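PDB 4UUC: ankyrin repeat and SOCS box protein 11 from Homo sapiens, which recognises substrates such as BIK, DIRAS2 and RPN1 for a cullin-5-RING E3 ubiquitin ligase, its ankyrin repeat domain being the part described here. Local coordinates for residues A[96-110]-A[124-138]. Sequence-based numbering, arbitrary orientation.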
ATOM      1  N   ALA A  96       4.660   8.095  -8.627  1.00 24.06           N
ATOM      2  CA  ALA A  96       3.646   7.520  -7.742  1.00 24.95           C
ATOM      3  C   ALA A  96       3.319   6.061  -8.070  1.00 27.46           C
ATOM      4  O   ALA A  96       3.133   5.248  -7.164  1.00 25.17           O
ATOM      5  CB  ALA A  96       2.378   8.359  -7.794  1.00 28.46           C
ATOM      6  N   GLN A  97       3.227   5.743  -9.360  1.00 20.89           N
ATOM      7  CA  GLN A  97       2.995   4.372  -9.812  1.00 23.01           C
ATOM      8  C   GLN A  97       4.202   3.912 -10.623  1.00 25.05           C
ATOM      9  O   GLN A  97       4.629   4.592 -11.556  1.00 27.55           O
ATOM     10  CB  GLN A  97       1.710   4.271 -10.642  1.00 24.29           C
ATOM     11  CG  GLN A  97       1.358   2.843 -11.061  1.00 23.51           C
ATOM     12  CD  GLN A  97       0.031   2.740 -11.797  1.00 25.57           C
ATOM     13  OE1 GLN A  97      -0.863   3.563 -11.612  1.00 23.93           O
ATOM     14  NE2 GLN A  97      -0.099   1.722 -12.641  1.00 27.51           N
ATOM     15  N   LEU A  98       4.749   2.758 -10.253  1.00 26.74           N
ATOM     16  CA  LEU A  98       6.031   2.300 -10.782  1.00 26.41           C
ATOM     17  C   LEU A  98       5.892   1.119 -11.741  1.00 29.98           C
ATOM     18  O   LEU A  98       4.856   0.458 -11.787  1.00 29.02           O
ATOM     19  CB  LEU A  98       6.954   1.913  -9.624  1.00 27.04           C
ATOM     20  CG  LEU A  98       7.205   3.000  -8.574  1.00 25.10           C
ATOM     21  CD1 LEU A  98       8.016   2.442  -7.410  1.00 29.33           C
ATOM     22  CD2 LEU A  98       7.907   4.203  -9.182  1.00 28.77           C
ATOM     23  N   GLU A  99       6.959   0.853 -12.495  1.00 27.83           N
ATOM     24  CA  GLU A  99       6.999  -0.285 -13.408  1.00 31.71           C
ATOM     25  C   GLU A  99       6.898  -1.605 -12.642  1.00 40.76           C
ATOM     26  O   GLU A  99       7.119  -1.652 -11.429  1.00 28.17           O
ATOM     27  CB  GLU A  99       8.278  -0.255 -14.252  1.00 30.55           C
ATOM     28  CG  GLU A  99       9.570  -0.225 -13.447  1.00 38.38           C
ATOM     29  N   VAL A 100       6.583  -2.675 -13.366  1.00 31.62           N
ATOM     30  CA  VAL A 100       6.145  -3.933 -12.758  1.00 39.79           C
ATOM     31  C   VAL A 100       7.160  -4.576 -11.810  1.00 38.56           C
ATOM     32  O   VAL A 100       6.772  -5.228 -10.840  1.00 49.85           O
ATOM     33  CB  VAL A 100       5.780  -4.968 -13.853  1.00 49.65           C
ATOM     34  CG1 VAL A 100       7.006  -5.339 -14.679  1.00 40.46           C
ATOM     35  CG2 VAL A 100       5.139  -6.213 -13.235  1.00 38.39           C
ATOM     36  N   HIS A 101       8.450  -4.410 -12.083  1.00 29.99           N
ATOM     37  CA  HIS A 101       9.476  -5.062 -11.270  1.00 31.20           C
ATOM     38  C   HIS A 101       9.864  -4.251 -10.029  1.00 26.18           C
ATOM     39  O   HIS A 101      10.781  -4.628  -9.299  1.00 26.76           O
ATOM     40  CB  HIS A 101      10.714  -5.341 -12.122  1.00 41.66           C
ATOM     41  CG  HIS A 101      10.469  -6.318 -13.230  1.00 54.51           C
ATOM     42  ND1 HIS A 101      10.977  -6.151 -14.500  1.00 66.62           N
ATOM     43  CD2 HIS A 101       9.765  -7.475 -13.255  1.00 48.39           C
ATOM     44  CE1 HIS A 101      10.596  -7.162 -15.261  1.00 59.37           C
ATOM     45  NE2 HIS A 101       9.861  -7.980 -14.529  1.00 61.37           N
ATOM     46  N   LEU A 102       9.159  -3.150  -9.788  1.00 21.64           N
ATOM     47  CA  LEU A 102       9.379  -2.339  -8.592  1.00 20.58           C
ATOM     48  C   LEU A 102       8.227  -2.521  -7.608  1.00 27.67           C
ATOM     49  O   LEU A 102       7.086  -2.733  -8.015  1.00 22.97           O
ATOM     50  CB  LEU A 102       9.527  -0.863  -8.964  1.00 19.18           C
ATOM     51  CG  LEU A 102      10.682  -0.549  -9.920  1.00 23.99           C
ATOM     52  CD1 LEU A 102      10.766   0.948 -10.170  1.00 25.96           C
ATOM     53  CD2 LEU A 102      12.002  -1.073  -9.382  1.00 28.95           C
ATOM     54  N   ALA A 103       8.533  -2.443  -6.316  1.00 19.00           N
ATOM     55  CA  ALA A 103       7.524  -2.640  -5.279  1.00 22.17           C
ATOM     56  C   ALA A 103       6.496  -1.511  -5.320  1.00 18.41           C
ATOM     57  O   ALA A 103       6.856  -0.344  -5.438  1.00 19.97           O
ATOM     58  CB  ALA A 103       8.181  -2.725  -3.918  1.00 19.65           C
ATOM     59  N   SER A 104       5.214  -1.869  -5.238  1.00 19.31           N
ATOM     60  CA  SER A 104       4.121  -0.909  -5.388  1.00 16.73           C
ATOM     61  C   SER A 104       3.814  -0.186  -4.079  1.00 16.85           C
ATOM     62  O   SER A 104       3.468  -0.830  -3.094  1.00 15.59           O
ATOM     63  CB  SER A 104       2.854  -1.615  -5.880  1.00 16.15           C
ATOM     64  OG  SER A 104       1.761  -0.718  -5.929  1.00 18.72           O
ATOM     65  N   PRO A 105       3.927   1.154  -4.069  1.00 17.67           N
ATOM     66  CA  PRO A 105       3.638   1.889  -2.832  1.00 14.38           C
ATOM     67  C   PRO A 105       2.193   1.771  -2.352  1.00 16.06           C
ATOM     68  O   PRO A 105       1.984   1.552  -1.154  1.00 15.48           O
ATOM     69  CB  PRO A 105       3.964   3.340  -3.206  1.00 17.86           C
ATOM     70  CG  PRO A 105       4.968   3.227  -4.304  1.00 19.09           C
ATOM     71  CD  PRO A 105       4.543   2.025  -5.088  1.00 21.77           C
ATOM     72  N   ILE A 106       1.214   1.914  -3.241  1.00 18.16           N
ATOM     73  CA  ILE A 106      -0.175   1.943  -2.788  1.00 17.36           C
ATOM     74  C   ILE A 106      -0.604   0.594  -2.197  1.00 16.99           C
ATOM     75  O   ILE A 106      -1.351   0.561  -1.219  1.00 16.89           O
ATOM     76  CB  ILE A 106      -1.153   2.359  -3.922  1.00 14.73           C
ATOM     77  CG1 ILE A 106      -2.513   2.734  -3.322  1.00 18.06           C
ATOM     78  CG2 ILE A 106      -1.288   1.265  -4.982  1.00 14.77           C
ATOM     79  CD1 ILE A 106      -3.516   3.266  -4.331  1.00 17.04           C
ATOM     80  N   HIS A 107      -0.112  -0.512  -2.751  1.00 14.32           N
ATOM     81  CA  HIS A 107      -0.501  -1.829  -2.247  1.00 16.59           C
ATOM     82  C   HIS A 107       0.051  -2.081  -0.846  1.00 17.39           C
ATOM     83  O   HIS A 107      -0.618  -2.697  -0.015  1.00 17.04           O
ATOM     84  CB  HIS A 107      -0.047  -2.927  -3.209  1.00 16.50           C
ATOM     85  CG  HIS A 107      -0.775  -2.908  -4.516  1.00 16.04           C
ATOM     86  ND1 HIS A 107      -0.481  -2.005  -5.515  1.00 16.82           N
ATOM     87  CD2 HIS A 107      -1.807  -3.655  -4.975  1.00 16.53           C
ATOM     88  CE1 HIS A 107      -1.292  -2.206  -6.538  1.00 17.43           C
ATOM     89  NE2 HIS A 107      -2.104  -3.203  -6.237  1.00 16.33           N
ATOM     90  N   GLU A 108       1.254  -1.588  -0.571  1.00 16.26           N
ATOM     91  CA  GLU A 108       1.822  -1.710   0.769  1.00 15.61           C
ATOM     92  C   GLU A 108       1.081  -0.805   1.749  1.00 13.51           C
ATOM     93  O   GLU A 108       0.799  -1.204   2.884  1.00 18.05           O
ATOM     94  CB  GLU A 108       3.312  -1.372   0.762  1.00 15.57           C
ATOM     95  CG  GLU A 108       4.013  -1.634   2.091  1.00 18.48           C
ATOM     96  CD  GLU A 108       4.053  -3.108   2.466  1.00 17.03           C
ATOM     97  OE1 GLU A 108       3.953  -3.965   1.561  1.00 22.89           O
ATOM     98  OE2 GLU A 108       4.187  -3.408   3.673  1.00 29.23           O
ATOM     99  N   ALA A 109       0.763   0.413   1.317  1.00 15.21           N
ATOM    100  CA  ALA A 109       0.009   1.336   2.166  1.00 16.12           C
ATOM    101  C   ALA A 109      -1.319   0.715   2.587  1.00 18.01           C
ATOM    102  O   ALA A 109      -1.682   0.750   3.769  1.00 15.74           O
ATOM    103  CB  ALA A 109      -0.229   2.655   1.451  1.00 15.99           C
ATOM    104  N   VAL A 110      -2.040   0.149   1.623  1.00 14.63           N
ATOM    105  CA  VAL A 110      -3.341  -0.459   1.905  1.00 16.76           C
ATOM    106  C   VAL A 110      -3.180  -1.660   2.829  1.00 16.82           C
ATOM    107  O   VAL A 110      -3.916  -1.791   3.802  1.00 18.93           O
ATOM    108  CB  VAL A 110      -4.060  -0.892   0.613  1.00 21.24           C
ATOM    109  CG1 VAL A 110      -5.325  -1.691   0.932  1.00 14.92           C
ATOM    110  CG2 VAL A 110      -4.406   0.327  -0.225  1.00 22.43           C
ATOM    111  N   ASN A 124      -2.742  11.579  -6.708  1.00 23.05           N
ATOM    112  CA  ASN A 124      -1.629  11.787  -7.626  1.00 26.82           C
ATOM    113  C   ASN A 124      -1.683  10.811  -8.801  1.00 29.83           C
ATOM    114  O   ASN A 124      -0.662  10.473  -9.399  1.00 29.27           O
ATOM    115  CB  ASN A 124      -0.302  11.676  -6.873  1.00 28.47           C
ATOM    116  CG  ASN A 124       0.007  12.928  -6.068  1.00 25.28           C
ATOM    117  OD1 ASN A 124       0.793  13.771  -6.494  1.00 36.03           O
ATOM    118  ND2 ASN A 124      -0.633  13.066  -4.912  1.00 24.00           N
ATOM    119  N   ASN A 125      -2.901  10.363  -9.103  1.00 24.45           N
ATOM    120  CA  ASN A 125      -3.225   9.643 -10.335  1.00 31.14           C
ATOM    121  C   ASN A 125      -2.649   8.230 -10.444  1.00 25.54           C
ATOM    122  O   ASN A 125      -2.383   7.747 -11.545  1.00 32.05           O
ATOM    123  CB  ASN A 125      -2.784  10.472 -11.548  1.00 33.20           C
ATOM    124  CG  ASN A 125      -3.436  11.843 -11.578  1.00 47.89           C
ATOM    125  OD1 ASN A 125      -2.759  12.870 -11.646  1.00 49.95           O
ATOM    126  ND2 ASN A 125      -4.762  11.864 -11.517  1.00 45.80           N
ATOM    127  N   VAL A 126      -2.482   7.555  -9.313  1.00 26.26           N
ATOM    128  CA  VAL A 126      -2.252   6.116  -9.337  1.00 19.73           C
ATOM    129  C   VAL A 126      -3.575   5.440  -9.711  1.00 20.56           C
ATOM    130  O   VAL A 126      -4.627   5.810  -9.195  1.00 20.44           O
ATOM    131  CB  VAL A 126      -1.740   5.582  -7.978  1.00 21.83           C
ATOM    132  CG1 VAL A 126      -1.678   4.055  -7.984  1.00 19.82           C
ATOM    133  CG2 VAL A 126      -0.367   6.167  -7.651  1.00 22.69           C
ATOM    134  N   ASN A 127      -3.518   4.467 -10.616  1.00 20.27           N
ATOM    135  CA  ASN A 127      -4.708   3.731 -11.043  1.00 24.78           C
ATOM    136  C   ASN A 127      -5.379   3.029  -9.864  1.00 21.35           C
ATOM    137  O   ASN A 127      -4.796   2.144  -9.241  1.00 21.14           O
ATOM    138  CB  ASN A 127      -4.329   2.712 -12.122  1.00 22.90           C
ATOM    139  CG  ASN A 127      -5.511   1.870 -12.588  1.00 27.70           C
ATOM    140  OD1 ASN A 127      -6.667   2.197 -12.334  1.00 24.73           O
ATOM    141  ND2 ASN A 127      -5.215   0.779 -13.287  1.00 35.40           N
ATOM    142  N   ILE A 128      -6.607   3.429  -9.556  1.00 19.26           N
ATOM    143  CA  ILE A 128      -7.316   2.868  -8.414  1.00 17.09           C
ATOM    144  C   ILE A 128      -7.525   1.357  -8.574  1.00 19.31           C
ATOM    145  O   ILE A 128      -7.660   0.638  -7.581  1.00 21.33           O
ATOM    146  CB  ILE A 128      -8.678   3.571  -8.204  1.00 18.76           C
ATOM    147  CG1 ILE A 128      -9.241   3.238  -6.818  1.00 20.52           C
ATOM    148  CG2 ILE A 128      -9.654   3.207  -9.317  1.00 25.60           C
ATOM    149  CD1 ILE A 128     -10.385   4.144  -6.392  1.00 24.88           C
ATOM    150  N   ASP A 129      -7.533   0.884  -9.820  1.00 20.47           N
ATOM    151  CA  ASP A 129      -7.711  -0.537 -10.116  1.00 21.43           C
ATOM    152  C   ASP A 129      -6.408  -1.209 -10.548  1.00 20.26           C
ATOM    153  O   ASP A 129      -6.433  -2.192 -11.286  1.00 20.41           O
ATOM    154  CB  ASP A 129      -8.762  -0.732 -11.217  1.00 30.00           C
ATOM    155  CG  ASP A 129     -10.139  -0.245 -10.814  1.00 27.63           C
ATOM    156  OD1 ASP A 129     -10.572  -0.523  -9.674  1.00 25.54           O
ATOM    157  OD2 ASP A 129     -10.792   0.422 -11.644  1.00 27.39           O
ATOM    158  N   HIS A 130      -5.274  -0.687 -10.093  1.00 18.43           N
ATOM    159  CA  HIS A 130      -3.980  -1.237 -10.483  1.00 18.27           C
ATOM    160  C   HIS A 130      -3.783  -2.648  -9.936  1.00 22.36           C
ATOM    161  O   HIS A 130      -3.563  -2.822  -8.738  1.00 20.88           O
ATOM    162  CB  HIS A 130      -2.841  -0.338  -9.997  1.00 21.21           C
ATOM    163  CG  HIS A 130      -1.482  -0.809 -10.414  1.00 22.14           C
ATOM    164  ND1 HIS A 130      -0.329  -0.440  -9.753  1.00 20.01           N
ATOM    165  CD2 HIS A 130      -1.091  -1.618 -11.428  1.00 22.84           C
ATOM    166  CE1 HIS A 130       0.713  -1.001 -10.342  1.00 23.86           C
ATOM    167  NE2 HIS A 130       0.278  -1.721 -11.361  1.00 22.56           N
ATOM    168  N   GLU A 131      -3.853  -3.651 -10.808  1.00 17.61           N
ATOM    169  CA  GLU A 131      -3.643  -5.031 -10.375  1.00 14.57           C
ATOM    170  C   GLU A 131      -2.184  -5.437 -10.519  1.00 22.11           C
ATOM    171  O   GLU A 131      -1.714  -5.694 -11.623  1.00 24.37           O
ATOM    172  CB  GLU A 131      -4.518  -6.014 -11.158  1.00 18.25           C
ATOM    173  CG  GLU A 131      -4.342  -7.465 -10.674  1.00 22.36           C
ATOM    174  CD  GLU A 131      -5.229  -8.474 -11.388  1.00 22.11           C
ATOM    175  OE1 GLU A 131      -6.098  -8.065 -12.186  1.00 25.53           O
ATOM    176  OE2 GLU A 131      -5.051  -9.686 -11.142  1.00 21.22           O
ATOM    177  N   VAL A 132      -1.476  -5.501  -9.397  1.00 21.42           N
ATOM    178  CA  VAL A 132      -0.127  -6.052  -9.380  1.00 21.82           C
ATOM    179  C   VAL A 132      -0.241  -7.572  -9.458  1.00 19.82           C
ATOM    180  O   VAL A 132      -0.986  -8.175  -8.686  1.00 19.79           O
ATOM    181  CB  VAL A 132       0.649  -5.626  -8.115  1.00 21.28           C
ATOM    182  CG1 VAL A 132       1.954  -6.405  -7.987  1.00 30.50           C
ATOM    183  CG2 VAL A 132       0.927  -4.138  -8.161  1.00 23.92           C
ATOM    184  N   PRO A 133       0.474  -8.200 -10.406  1.00 21.28           N
ATOM    185  CA  PRO A 133       0.364  -9.658 -10.535  1.00 22.76           C
ATOM    186  C   PRO A 133       0.572 -10.391  -9.213  1.00 23.35           C
ATOM    187  O   PRO A 133       1.529 -10.109  -8.493  1.00 26.59           O
ATOM    188  CB  PRO A 133       1.472 -10.004 -11.536  1.00 23.46           C
ATOM    189  CG  PRO A 133       1.596  -8.782 -12.379  1.00 31.18           C
ATOM    190  CD  PRO A 133       1.362  -7.627 -11.438  1.00 27.07           C
ATOM    191  N   GLN A 134      -0.363 -11.284  -8.900  1.00 26.09           N
ATOM    192  CA  GLN A 134      -0.335 -12.125  -7.699  1.00 24.51           C
ATOM    193  C   GLN A 134      -0.623 -11.380  -6.383  1.00 23.82           C
ATOM    194  O   GLN A 134      -0.866 -12.021  -5.360  1.00 34.31           O
ATOM    195  CB  GLN A 134       1.006 -12.858  -7.604  1.00 36.71           C
ATOM    196  CG  GLN A 134       1.352 -13.639  -8.868  1.00 29.66           C
ATOM    197  CD  GLN A 134       0.243 -14.598  -9.269  1.00 30.31           C
ATOM    198  OE1 GLN A 134      -0.238 -15.380  -8.450  1.00 35.38           O
ATOM    199  NE2 GLN A 134      -0.183 -14.525 -10.524  1.00 30.76           N
ATOM    200  N   LEU A 135      -0.617 -10.048  -6.407  1.00 19.59           N
ATOM    201  CA  LEU A 135      -1.005  -9.250  -5.239  1.00 23.45           C
ATOM    202  C   LEU A 135      -2.456  -8.807  -5.330  1.00 20.45           C
ATOM    203  O   LEU A 135      -3.171  -8.744  -4.328  1.00 22.90           O
ATOM    204  CB  LEU A 135      -0.121  -8.009  -5.102  1.00 27.97           C
ATOM    205  CG  LEU A 135       1.064  -8.046  -4.141  1.00 34.51           C
ATOM    206  CD1 LEU A 135       1.747  -6.683  -4.139  1.00 29.15           C
ATOM    207  CD2 LEU A 135       0.648  -8.433  -2.729  1.00 40.50           C
ATOM    208  N   GLY A 136      -2.876  -8.467  -6.542  1.00 17.29           N
ATOM    209  CA  GLY A 136      -4.229  -8.003  -6.776  1.00 15.89           C
ATOM    210  C   GLY A 136      -4.325  -6.494  -6.824  1.00 14.45           C
ATOM    211  O   GLY A 136      -3.319  -5.786  -6.856  1.00 18.07           O
ATOM    212  N   THR A 137      -5.561  -6.010  -6.848  1.00 13.39           N
ATOM    213  CA  THR A 137      -5.858  -4.590  -6.832  1.00 15.98           C
ATOM    214  C   THR A 137      -5.770  -4.039  -5.411  1.00 17.12           C
ATOM    215  O   THR A 137      -5.731  -4.808  -4.447  1.00 15.83           O
ATOM    216  CB  THR A 137      -7.265  -4.324  -7.357  1.00 14.35           C
ATOM    217  OG1 THR A 137      -8.187  -5.050  -6.539  1.00 15.63           O
ATOM    218  CG2 THR A 137      -7.410  -4.769  -8.814  1.00 17.64           C
ATOM    219  N   PRO A 138      -5.757  -2.705  -5.269  1.00 16.51           N
ATOM    220  CA  PRO A 138      -5.800  -2.132  -3.922  1.00 14.03           C
ATOM    221  C   PRO A 138      -7.016  -2.602  -3.118  1.00 16.30           C
ATOM    222  O   PRO A 138      -6.890  -2.870  -1.924  1.00 16.11           O
ATOM    223  CB  PRO A 138      -5.853  -0.625  -4.189  1.00 17.73           C
ATOM    224  CG  PRO A 138      -5.158  -0.462  -5.506  1.00 22.23           C
ATOM    225  CD  PRO A 138      -5.550  -1.669  -6.299  1.00 18.15           C
TER
HETATM  226  O   HOH W   1      -2.450   1.024 -14.353  1.00 28.54           O
HETATM  227  O   HOH W   2      -1.255   5.391 -13.556  1.00 46.25           O
HETATM  228  O   HOH W   3       1.048   1.120  -7.782  1.00 22.37           O
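Q97 and V126 bring the two loops together with their CA atoms 5.5 Å apart, and H107 and P138, each in the first turns of a helix, meet again further along, their CA atoms 5.6 Å apart. Q97 reaches across fully extended, CG anti to the backbone N (chi1 -176°), which lays its amide over one face of the H130 ring, the planes 22° apart. Q97 OE1 takes a nearly straight hydrogen bond, 3.0 Å, from N127 N, tilted modestly from the carbonyl plane, and a second from a water that also reaches N125 O; Q97 NE2 is bridged by another water to N127 ND2. With an alanine in place of Q97, N127 N would probably lose this acceptor and the H130 face its amide cover.

V132 CG2 sits over one face of the H107 ring, 3.4 Å from H107 CE1, and P138 CG lies over the other. H107 NE2 makes two weak hydrogen bonds, to H130 O and G136 O, each 2.9 Å, while H107 ND1 pairs with S104 OG at 2.6 Å. The H107 edge also meets the H130 face in an offset edge-to-face pair. This is the histidine of the ankyrin TPLH-type motif, here SPIH, tying its own helix to the following loop.

Near the end of helix 115-123, A96 CB packs on V126 CG2 at 3.5 Å, and I106 spans V126 and P138. The end of the third ankyrin repeat (A96, Q97) and the first helix of the fourth thus pack on the loop that closes the fourth and opens the fifth: I106 rests on helix 115-123, and H107 and V110 lean on V141 of helix 138-144.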